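Local coordinates for protein JamJ (Lyngbya majuscula, PDB 5DOZ) that is an NADPH-binding enoyl reductase of a polyketide synthase that probably forms a cyclopropane ring on its carrier-protein-bound substrate, at residues A43-F48 with G77-G82; A132-I137 with I330-V335; W258-V263 with Y272-L277. All coordinates share one frame; numbering follows the deposited sequence.

Interaction 1. Residues A43-F48 with G77-G82. With NDP (NADPH dihydro-nicotinamide-adenine-dinucleotide phosphate), chain E.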
# COMPACT_ATOMS: atom_id res chain seq x y z
N ALA A 43 -2.26 2.16 -16.12
CA ALA A 43 -1.11 2.54 -15.29
C ALA A 43 -1.03 1.69 -14.02
O ALA A 43 -2.05 1.44 -13.37
CB ALA A 43 -1.14 4.03 -14.95
N VAL A 44 0.17 1.25 -13.67
CA VAL A 44 0.37 0.32 -12.56
C VAL A 44 1.52 0.78 -11.66
O VAL A 44 2.65 0.95 -12.12
CB VAL A 44 0.70 -1.11 -13.05
CG1 VAL A 44 0.61 -2.11 -11.89
CG2 VAL A 44 -0.22 -1.54 -14.18
N PRO A 45 1.23 0.99 -10.37
CA PRO A 45 2.33 1.30 -9.46
C PRO A 45 3.13 0.05 -9.09
O PRO A 45 2.58 -1.05 -9.02
CB PRO A 45 1.64 1.92 -8.24
CG PRO A 45 0.21 1.53 -8.34
CD PRO A 45 -0.10 1.25 -9.78
N VAL A 46 4.44 0.23 -8.91
CA VAL A 46 5.29 -0.84 -8.40
C VAL A 46 5.12 -0.85 -6.89
O VAL A 46 5.25 0.18 -6.23
CB VAL A 46 6.79 -0.60 -8.71
CG1 VAL A 46 7.58 -1.88 -8.48
CG2 VAL A 46 6.98 -0.11 -10.14
N ASN A 47 4.80 -2.02 -6.35
CA ASN A 47 4.65 -2.17 -4.91
C ASN A 47 5.89 -2.81 -4.30
O ASN A 47 6.66 -3.48 -4.99
CB ASN A 47 3.38 -2.95 -4.57
CG ASN A 47 2.15 -2.04 -4.47
OD1 ASN A 47 1.90 -1.43 -3.44
ND2 ASN A 47 1.38 -1.97 -5.55
N PHE A 48 6.08 -2.59 -3.00
CA PHE A 48 7.19 -3.17 -2.26
C PHE A 48 7.21 -4.68 -2.39
O PHE A 48 8.28 -5.28 -2.56
CB PHE A 48 7.08 -2.76 -0.80
CG PHE A 48 8.31 -3.02 0.01
CD1 PHE A 48 9.28 -2.04 0.14
CD2 PHE A 48 8.48 -4.24 0.66
CE1 PHE A 48 10.42 -2.28 0.90
CE2 PHE A 48 9.62 -4.48 1.42
CZ PHE A 48 10.59 -3.50 1.54
N GLY A 77 1.83 -7.15 -9.84
CA GLY A 77 0.88 -6.03 -9.86
C GLY A 77 -0.32 -6.22 -8.96
O GLY A 77 -1.17 -7.07 -9.22
N PHE A 78 -0.41 -5.39 -7.92
CA PHE A 78 -1.40 -5.55 -6.85
C PHE A 78 -2.55 -4.55 -6.93
O PHE A 78 -3.53 -4.64 -6.19
CB PHE A 78 -0.73 -5.42 -5.48
CG PHE A 78 0.16 -6.58 -5.12
CD1 PHE A 78 -0.38 -7.76 -4.61
CD2 PHE A 78 1.54 -6.49 -5.27
CE1 PHE A 78 0.44 -8.83 -4.27
CE2 PHE A 78 2.36 -7.55 -4.94
CZ PHE A 78 1.81 -8.73 -4.44
N GLU A 79 -2.42 -3.58 -7.84
CA GLU A 79 -3.38 -2.50 -8.02
C GLU A 79 -3.12 -1.85 -9.38
O GLU A 79 -2.05 -2.03 -9.95
CB GLU A 79 -3.23 -1.46 -6.91
CG GLU A 79 -1.78 -1.04 -6.67
CD GLU A 79 -1.62 0.10 -5.70
OE1 GLU A 79 -2.57 0.90 -5.52
OE2 GLU A 79 -0.51 0.22 -5.10
N ALA A 80 -4.10 -1.09 -9.88
CA ALA A 80 -3.97 -0.39 -11.17
C ALA A 80 -5.11 0.59 -11.40
O ALA A 80 -6.04 0.68 -10.60
CB ALA A 80 -3.92 -1.39 -12.32
N VAL A 81 -5.02 1.33 -12.49
CA VAL A 81 -6.15 2.08 -13.00
C VAL A 81 -6.34 1.64 -14.45
O VAL A 81 -5.40 1.17 -15.08
CB VAL A 81 -5.94 3.61 -12.88
CG1 VAL A 81 -4.80 4.08 -13.78
CG2 VAL A 81 -7.23 4.36 -13.21
N GLY A 82 -7.56 1.76 -14.96
CA GLY A 82 -7.83 1.40 -16.34
C GLY A 82 -9.27 1.60 -16.75
O GLY A 82 -10.00 2.36 -16.12
PA NDP E . 7.67 1.82 -0.12
O1A NDP E . 8.78 1.07 -0.83
O2A NDP E . 7.01 3.00 -0.78
O5B NDP E . 8.24 2.35 1.29
C5B NDP E . 9.43 1.83 1.87
C4B NDP E . 10.03 2.94 2.72
O4B NDP E . 10.78 2.36 3.79
C3B NDP E . 10.99 3.84 1.94
O3B NDP E . 10.35 5.01 1.44
C2B NDP E . 12.00 4.24 2.98
O2B NDP E . 11.62 5.50 3.51
C1B NDP E . 11.87 3.23 4.11
N9A NDP E . 13.10 2.42 4.25
C8A NDP E . 13.82 1.87 3.26
N7A NDP E . 14.88 1.20 3.76
C5A NDP E . 14.83 1.31 5.10
C6A NDP E . 15.64 0.84 6.25
N6A NDP E . 16.75 0.08 6.05
N1A NDP E . 15.24 1.19 7.50
C2A NDP E . 14.15 1.94 7.72
N3A NDP E . 13.37 2.40 6.72
C4A NDP E . 13.66 2.12 5.42
O3 NDP E . 6.57 0.76 0.37
PN NDP E . 5.05 1.07 0.82
O1N NDP E . 4.97 2.42 1.47
O2N NDP E . 4.14 0.75 -0.33
O5D NDP E . 4.79 -0.03 1.96
C5D NDP E . 5.61 -0.12 3.13
C4D NDP E . 5.55 -1.53 3.73
O4D NDP E . 4.20 -1.92 3.97
C3D NDP E . 6.12 -2.58 2.80
O3D NDP E . 6.83 -3.52 3.61
C2D NDP E . 4.90 -3.23 2.17
O2D NDP E . 5.13 -4.57 1.72
C1D NDP E . 3.88 -3.14 3.29
N1N NDP E . 2.50 -3.09 2.80
C2N NDP E . 1.60 -3.88 3.40
C3N NDP E . 0.24 -3.71 3.20
C7N NDP E . -0.74 -4.45 4.07
O7N NDP E . -1.86 -4.72 3.66
N7N NDP E . -0.36 -4.79 5.30
C4N NDP E . -0.25 -2.91 2.01
C5N NDP E . 0.80 -2.02 1.52
C6N NDP E . 2.14 -2.20 1.86
P2B NDP E . 12.68 6.46 4.22
O1X NDP E . 13.75 6.69 3.17
O2X NDP E . 11.84 7.66 4.54
O3X NDP E . 13.15 5.69 5.43
O HOH W 1 1.90 -3.23 -8.06
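The side-chain amide of Asn-47 and the carboxylate of Glu-79 are turned nearly parallel, their planes 29° apart, although the two side chains cross at about a right angle. Asn-47 ND2 donates to the anti lone pair of Glu-79 OE2 at 2.9 Å, with that oxygen close to the amide plane. The Phe-78 ring is approached obliquely by Asn-47 CB, while the Phe-48 ring turns to the NADPH: ribose O3D lies over one face and phosphate O1A sits in plane at the edge, 3.3 Å from Phe-48 CD1. A water accepts from both Asn-47 ND2 and Phe-78 N. With its CG between the backbone N and the carbonyl carbon (chi1 47°) and the chain extended beyond, Glu-79 carries its carboxylate past the Pro-45 ring, whose CG rests 3.5 Å from Glu-79 CD. There OE2 also forms a salt bridge with Arg-332, and OE1 accepts from the backbone N of Ile-137. An alanine in place of Glu-79 would probably leave Arg-332 without its carboxylate partner and the Asn-47 amide less firmly held, with only the water still bonded to its ND2 among the partners described. Farther along, the strands are nearly antiparallel. Val-81 N donates to Ala-43 O at 3.1 Å, and the return bond from Ala-43 N to Val-81 O is weak at 3.5 Å. In this hydrogen-bonded pair Ala-43 CB touches Val-81 CG1 at 3.8 Å, whereas Val-44 CG2 meets Ala-80 CB at 4.1 Å on the other side of the sheet. Such pairing of strands 37-45 and 79-87 belongs to the GroES-like domain of medium-chain dehydrogenases and reductases, here ending beside the cofactor.

Interaction 2. Residues A132-I137 with I330-V335. With NDP (NADPH dihydro-nicotinamide-adenine-dinucleotide phosphate), chain E.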
# COMPACT_ATOMS: atom_id res chain seq x y z
N ALA A 132 -4.89 8.97 -9.98
CA ALA A 132 -5.71 7.97 -9.30
C ALA A 132 -4.95 6.67 -9.02
O ALA A 132 -5.32 5.91 -8.14
CB ALA A 132 -6.96 7.68 -10.12
N ALA A 133 -3.89 6.43 -9.79
CA ALA A 133 -3.03 5.26 -9.60
C ALA A 133 -2.24 5.30 -8.29
O ALA A 133 -1.73 4.27 -7.85
CB ALA A 133 -2.08 5.10 -10.79
N THR A 134 -2.14 6.48 -7.67
CA THR A 134 -1.44 6.63 -6.38
C THR A 134 -2.33 6.38 -5.16
O THR A 134 -1.88 6.50 -4.02
CB THR A 134 -0.82 8.04 -6.21
OG1 THR A 134 -1.86 9.01 -6.04
CG2 THR A 134 0.06 8.43 -7.42
N ILE A 135 -3.59 6.01 -5.39
CA ILE A 135 -4.59 5.95 -4.31
C ILE A 135 -4.79 4.58 -3.62
O ILE A 135 -4.68 4.50 -2.40
CB ILE A 135 -5.95 6.55 -4.75
CG1 ILE A 135 -5.81 8.06 -4.96
CG2 ILE A 135 -7.04 6.25 -3.73
CD1 ILE A 135 -7.06 8.74 -5.48
N PRO A 136 -5.09 3.51 -4.39
CA PRO A 136 -5.69 2.30 -3.79
C PRO A 136 -4.94 1.70 -2.59
O PRO A 136 -5.38 1.87 -1.46
CB PRO A 136 -5.75 1.32 -4.96
CG PRO A 136 -5.82 2.20 -6.16
CD PRO A 136 -4.92 3.35 -5.84
N ILE A 137 -3.83 1.01 -2.83
CA ILE A 137 -3.11 0.37 -1.72
C ILE A 137 -2.70 1.34 -0.60
O ILE A 137 -2.97 1.06 0.57
CB ILE A 137 -1.91 -0.48 -2.19
CG1 ILE A 137 -2.37 -1.66 -3.07
CG2 ILE A 137 -1.10 -0.99 -1.00
CD1 ILE A 137 -3.56 -2.44 -2.55
N ILE A 330 9.93 9.70 -2.96
CA ILE A 330 8.88 10.14 -2.05
C ILE A 330 7.52 9.97 -2.73
O ILE A 330 7.25 10.58 -3.76
CB ILE A 330 9.10 11.58 -1.53
CG1 ILE A 330 10.32 11.61 -0.61
CG2 ILE A 330 7.86 12.09 -0.81
CD1 ILE A 330 10.86 12.99 -0.32
N GLY A 331 6.68 9.11 -2.15
CA GLY A 331 5.35 8.84 -2.69
C GLY A 331 5.30 7.54 -3.47
O GLY A 331 5.65 6.48 -2.94
N ARG A 332 4.89 7.64 -4.74
CA ARG A 332 4.61 6.48 -5.59
C ARG A 332 5.45 6.42 -6.88
O ARG A 332 5.84 7.45 -7.43
CB ARG A 332 3.12 6.44 -5.95
CG ARG A 332 2.27 5.55 -5.05
CD ARG A 332 2.51 4.10 -5.41
NE ARG A 332 1.56 3.15 -4.82
CZ ARG A 332 1.87 2.30 -3.84
NH1 ARG A 332 0.96 1.45 -3.39
NH2 ARG A 332 3.09 2.30 -3.31
N VAL A 333 5.70 5.19 -7.33
CA VAL A 333 6.37 4.93 -8.60
C VAL A 333 5.37 4.23 -9.52
O VAL A 333 4.91 3.13 -9.20
CB VAL A 333 7.63 4.05 -8.40
CG1 VAL A 333 8.30 3.75 -9.74
CG2 VAL A 333 8.61 4.72 -7.44
N VAL A 334 5.05 4.87 -10.64
CA VAL A 334 3.94 4.43 -11.50
C VAL A 334 4.39 4.14 -12.93
O VAL A 334 5.08 4.96 -13.55
CB VAL A 334 2.81 5.49 -11.53
CG1 VAL A 334 1.58 4.98 -12.28
CG2 VAL A 334 2.41 5.92 -10.11
N VAL A 335 4.00 2.97 -13.44
CA VAL A 335 4.32 2.57 -14.80
C VAL A 335 3.11 2.77 -15.71
O VAL A 335 2.01 2.31 -15.39
CB VAL A 335 4.77 1.09 -14.86
CG1 VAL A 335 5.00 0.66 -16.30
CG2 VAL A 335 6.03 0.87 -14.04
PA NDP E . 7.67 1.82 -0.12
O1A NDP E . 8.78 1.07 -0.83
O2A NDP E . 7.01 3.00 -0.78
O5B NDP E . 8.24 2.35 1.29
C5B NDP E . 9.43 1.83 1.87
C4B NDP E . 10.03 2.94 2.72
O4B NDP E . 10.78 2.36 3.79
C3B NDP E . 10.99 3.84 1.94
O3B NDP E . 10.35 5.01 1.44
C2B NDP E . 12.00 4.24 2.98
O2B NDP E . 11.62 5.50 3.51
C1B NDP E . 11.87 3.23 4.11
N9A NDP E . 13.10 2.42 4.25
C8A NDP E . 13.82 1.87 3.26
N7A NDP E . 14.88 1.20 3.76
C5A NDP E . 14.83 1.31 5.10
C6A NDP E . 15.64 0.84 6.25
N6A NDP E . 16.75 0.08 6.05
N1A NDP E . 15.24 1.19 7.50
C2A NDP E . 14.15 1.94 7.72
N3A NDP E . 13.37 2.40 6.72
C4A NDP E . 13.66 2.12 5.42
O3 NDP E . 6.57 0.76 0.37
PN NDP E . 5.05 1.07 0.82
O1N NDP E . 4.97 2.42 1.47
O2N NDP E . 4.14 0.75 -0.33
O5D NDP E . 4.79 -0.03 1.96
C5D NDP E . 5.61 -0.12 3.13
C4D NDP E . 5.55 -1.53 3.73
O4D NDP E . 4.20 -1.92 3.97
C3D NDP E . 6.12 -2.58 2.80
O3D NDP E . 6.83 -3.52 3.61
C2D NDP E . 4.90 -3.23 2.17
O2D NDP E . 5.13 -4.57 1.72
C1D NDP E . 3.88 -3.14 3.29
N1N NDP E . 2.50 -3.09 2.80
C2N NDP E . 1.60 -3.88 3.40
C3N NDP E . 0.24 -3.71 3.20
C7N NDP E . -0.74 -4.45 4.07
O7N NDP E . -1.86 -4.72 3.66
N7N NDP E . -0.36 -4.79 5.30
C4N NDP E . -0.25 -2.91 2.01
C5N NDP E . 0.80 -2.02 1.52
C6N NDP E . 2.14 -2.20 1.86
P2B NDP E . 12.68 6.46 4.22
O1X NDP E . 13.75 6.69 3.17
O2X NDP E . 11.84 7.66 4.54
O3X NDP E . 13.15 5.69 5.43
O HOH W 2 -1.03 3.13 -5.41
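Thr-134 and Ala-133 form the middle of a type I beta turn, Ala-132 to Ile-135, that lies against strand 332-336 of the mixed sheet in this medium-chain reductase fold, just ahead of helix 136-149. The apolar part is small: Ala-133 CB touches Val-334 CG1 at 4.0 Å, and Thr-134 CG2 reaches Arg-332 CB at 3.9 Å as the two side chains slide past each other in opposite directions. The Thr-134 methyl faces the strand, while OG1 bonds to the carbonyl of Glu-131 and the backbone N of Leu-307. The polar link is indirect: a water accepts from Arg-332 NE at 2.7 Å and donates to Ala-133 O at 2.8 Å, joining the guanidinium to the turn. A bend at chi2 (-76°) brings the Arg-332 guanidinium round toward Ile-137, whose CB lies near the plane of that group, 3.7 Å from NH1. The same edge atom, NH1, carries the salt bridge to Glu-79, which fixes the group from a further direction and would balance its charge in this buried setting. Two side chains also reach the NADPH. The positive Arg-332 comes within 3.5 Å of the NADPH phosphate, measured from NH2 to O2N, a distance at which charge attraction is likely. Ile-137, with CG2 anti to its backbone N, presses that methyl on the nicotinamide, 3.3 Å from C5N and 3.7 Å from C4N, the carbon that carries the transferable hydride.

Interaction 3. Residues W258-V263 with Y272-L277; sequences WSHSQV and YFPFDL. With NDP (NADPH dihydro-nicotinamide-adenine-dinucleotide phosphate), chain E.
His-260 and Tyr-272 bring the first turn of helix 260-266 against strand 271-274, their CA atoms 6.9 Å apart. Between these backbones lies the Tyr-272 ring. CG is anti to the backbone N (chi1 -178°), which extends the ring toward the start of the helix, and its OH donates to Trp-258 O at 2.6 Å, in the loop just before it. Val-263 CG2 makes a CH-pi contact, almost exactly over the ring centre and 3.7 Å from the centroid. Pro-274 CD lies over the opposite face, displaced toward the rim. The ring also points its CD2 edge at the face of His-260, a T-shaped pair with planes at 75°, and His-260 NE2 donates to Tyr-272 O at 3.2 Å in a bent bond, from above the carbonyl plane. The imidazole touches both ring and backbone of one residue, and its CE1 lies 3.9 Å from Pro-274 CD. Past the strand the chain reaches the NADPH carboxamide: N7N donates to Phe-275 O at 3.0 Å and O7N accepts from Leu-277 N at 2.8 Å, a two-point grip that would hold the amide in one rotation. This contact packs the helix of the beta-alpha-beta unit 247-251, 260-266, 271-274 on its last strand, the edge strand of the parallel Rossmann sheet, with Trp-258 against helix 235-242 and Phe-275 against helix 136-149.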
# COMPACT_ATOMS: atom_id res chain seq x y z
N TRP A 258 5.85 -9.93 15.53
CA TRP A 258 5.55 -10.52 16.83
C TRP A 258 4.11 -11.03 16.86
O TRP A 258 3.23 -10.47 16.19
CB TRP A 258 5.75 -9.48 17.94
CG TRP A 258 7.19 -9.12 18.23
CD1 TRP A 258 8.27 -9.32 17.41
CD2 TRP A 258 7.69 -8.48 19.40
NE1 TRP A 258 9.42 -8.86 18.02
CE2 TRP A 258 9.09 -8.33 19.24
CE3 TRP A 258 7.09 -8.01 20.58
CZ2 TRP A 258 9.90 -7.74 20.22
CZ3 TRP A 258 7.90 -7.42 21.55
CH2 TRP A 258 9.29 -7.29 21.36
N SER A 259 3.87 -12.10 17.62
CA SER A 259 2.53 -12.66 17.77
C SER A 259 1.78 -11.93 18.88
O SER A 259 2.36 -11.10 19.59
CB SER A 259 2.60 -14.17 18.03
OG SER A 259 3.38 -14.46 19.16
N HIS A 260 0.49 -12.24 19.04
CA HIS A 260 -0.35 -11.55 20.02
C HIS A 260 0.08 -11.70 21.49
O HIS A 260 -0.05 -10.75 22.26
CB HIS A 260 -1.82 -11.92 19.84
CG HIS A 260 -2.58 -10.93 19.00
ND1 HIS A 260 -2.90 -11.16 17.68
CD2 HIS A 260 -3.08 -9.71 19.30
CE1 HIS A 260 -3.56 -10.13 17.20
NE2 HIS A 260 -3.69 -9.23 18.17
N SER A 261 0.57 -12.88 21.86
CA SER A 261 1.01 -13.11 23.24
C SER A 261 2.39 -12.50 23.51
O SER A 261 2.66 -12.04 24.61
CB SER A 261 1.01 -14.60 23.58
OG SER A 261 1.84 -15.34 22.69
N GLN A 262 3.24 -12.51 22.49
CA GLN A 262 4.57 -11.89 22.56
C GLN A 262 4.48 -10.38 22.82
O GLN A 262 5.31 -9.82 23.54
CB GLN A 262 5.38 -12.18 21.30
CG GLN A 262 5.80 -13.64 21.16
CD GLN A 262 6.53 -13.94 19.87
OE1 GLN A 262 6.40 -13.22 18.87
NE2 GLN A 262 7.31 -15.02 19.88
N VAL A 263 3.47 -9.74 22.24
CA VAL A 263 3.20 -8.33 22.50
C VAL A 263 2.54 -8.17 23.88
O VAL A 263 2.81 -7.21 24.60
CB VAL A 263 2.34 -7.68 21.39
CG1 VAL A 263 2.08 -6.21 21.70
CG2 VAL A 263 3.02 -7.80 20.04
N TYR A 272 -2.97 -4.57 19.70
CA TYR A 272 -2.06 -4.96 18.64
C TYR A 272 -2.89 -5.25 17.40
O TYR A 272 -3.78 -6.11 17.42
CB TYR A 272 -1.26 -6.19 19.07
CG TYR A 272 -0.23 -6.69 18.08
CD1 TYR A 272 0.70 -5.82 17.50
CD2 TYR A 272 -0.16 -8.04 17.74
CE1 TYR A 272 1.65 -6.28 16.60
CE2 TYR A 272 0.78 -8.51 16.85
CZ TYR A 272 1.69 -7.62 16.28
OH TYR A 272 2.62 -8.10 15.39
N PHE A 273 -2.61 -4.51 16.32
CA PHE A 273 -3.33 -4.67 15.06
C PHE A 273 -2.40 -5.03 13.90
O PHE A 273 -2.02 -4.15 13.12
CB PHE A 273 -4.11 -3.40 14.71
CG PHE A 273 -5.31 -3.16 15.58
CD1 PHE A 273 -6.44 -3.96 15.45
CD2 PHE A 273 -5.32 -2.13 16.51
CE1 PHE A 273 -7.56 -3.74 16.24
CE2 PHE A 273 -6.43 -1.91 17.30
CZ PHE A 273 -7.55 -2.71 17.17
N PRO A 274 -2.03 -6.32 13.79
CA PRO A 274 -1.37 -6.78 12.58
C PRO A 274 -2.44 -7.10 11.54
O PRO A 274 -3.40 -7.82 11.84
CB PRO A 274 -0.70 -8.08 13.03
CG PRO A 274 -1.62 -8.61 14.08
CD PRO A 274 -2.18 -7.40 14.78
N PHE A 275 -2.30 -6.56 10.33
CA PHE A 275 -3.26 -6.88 9.28
C PHE A 275 -2.63 -6.91 7.90
O PHE A 275 -1.70 -6.16 7.62
CB PHE A 275 -4.46 -5.92 9.31
CG PHE A 275 -4.20 -4.61 8.64
CD1 PHE A 275 -3.60 -3.57 9.34
CD2 PHE A 275 -4.55 -4.41 7.31
CE1 PHE A 275 -3.36 -2.35 8.71
CE2 PHE A 275 -4.31 -3.20 6.68
CZ PHE A 275 -3.71 -2.17 7.39
N ASP A 276 -3.16 -7.79 7.06
CA ASP A 276 -2.82 -7.88 5.65
C ASP A 276 -4.08 -7.49 4.89
O ASP A 276 -5.08 -8.21 4.95
CB ASP A 276 -2.37 -9.31 5.32
CG ASP A 276 -2.18 -9.56 3.82
OD1 ASP A 276 -2.90 -8.97 2.99
OD2 ASP A 276 -1.31 -10.39 3.48
N LEU A 277 -4.04 -6.35 4.19
CA LEU A 277 -5.23 -5.79 3.53
C LEU A 277 -5.97 -6.79 2.64
O LEU A 277 -7.19 -6.92 2.75
CB LEU A 277 -4.87 -4.53 2.72
CG LEU A 277 -5.99 -3.72 2.06
CD1 LEU A 277 -6.85 -3.00 3.10
CD2 LEU A 277 -5.42 -2.71 1.07
PA NDP E . 7.67 1.82 -0.12
O1A NDP E . 8.78 1.07 -0.83
O2A NDP E . 7.01 3.00 -0.78
O5B NDP E . 8.24 2.35 1.29
C5B NDP E . 9.43 1.83 1.87
C4B NDP E . 10.03 2.94 2.72
O4B NDP E . 10.78 2.36 3.79
C3B NDP E . 10.99 3.84 1.94
O3B NDP E . 10.35 5.01 1.44
C2B NDP E . 12.00 4.24 2.98
O2B NDP E . 11.62 5.50 3.51
C1B NDP E . 11.87 3.23 4.11
N9A NDP E . 13.10 2.42 4.25
C8A NDP E . 13.82 1.87 3.26
N7A NDP E . 14.88 1.20 3.76
C5A NDP E . 14.83 1.31 5.10
C6A NDP E . 15.64 0.84 6.25
N6A NDP E . 16.75 0.08 6.05
N1A NDP E . 15.24 1.19 7.50
C2A NDP E . 14.15 1.94 7.72
N3A NDP E . 13.37 2.40 6.72
C4A NDP E . 13.66 2.12 5.42
O3 NDP E . 6.57 0.76 0.37
PN NDP E . 5.05 1.07 0.82
O1N NDP E . 4.97 2.42 1.47
O2N NDP E . 4.14 0.75 -0.33
O5D NDP E . 4.79 -0.03 1.96
C5D NDP E . 5.61 -0.12 3.13
C4D NDP E . 5.55 -1.53 3.73
O4D NDP E . 4.20 -1.92 3.97
C3D NDP E . 6.12 -2.58 2.80
O3D NDP E . 6.83 -3.52 3.61
C2D NDP E . 4.90 -3.23 2.17
O2D NDP E . 5.13 -4.57 1.72
C1D NDP E . 3.88 -3.14 3.29
N1N NDP E . 2.50 -3.09 2.80
C2N NDP E . 1.60 -3.88 3.40
C3N NDP E . 0.24 -3.71 3.20
C7N NDP E . -0.74 -4.45 4.07
O7N NDP E . -1.86 -4.72 3.66
N7N NDP E . -0.36 -4.79 5.30
C4N NDP E . -0.25 -2.91 2.01
C5N NDP E . 0.80 -2.02 1.52
C6N NDP E . 2.14 -2.20 1.86
P2B NDP E . 12.68 6.46 4.22
O1X NDP E . 13.75 6.69 3.17
O2X NDP E . 11.84 7.66 4.54
O3X NDP E . 13.15 5.69 5.43

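How the interactions relate
From the N terminus, interaction 1 comes first: it closes the loop that holds helices 48-54 and 59-64 by pairing two strands of the mixed sheet. Interaction 2 opens only after that loop is shut, at 132-137, and closes some 190 residues later at 330-335, so the whole Rossmann sheet lies within its span. Interaction 3 is nested inside that span and closes a short loop at the edge of the parallel sheet. Strands 37-45 and 332-336 are neighbours, which joins interactions 1 and 2 directly; interaction 3, centred about 27 Å from the centres of both, meets interaction 2 where Leu-277 packs on Ile-137. All three touch the NADPH.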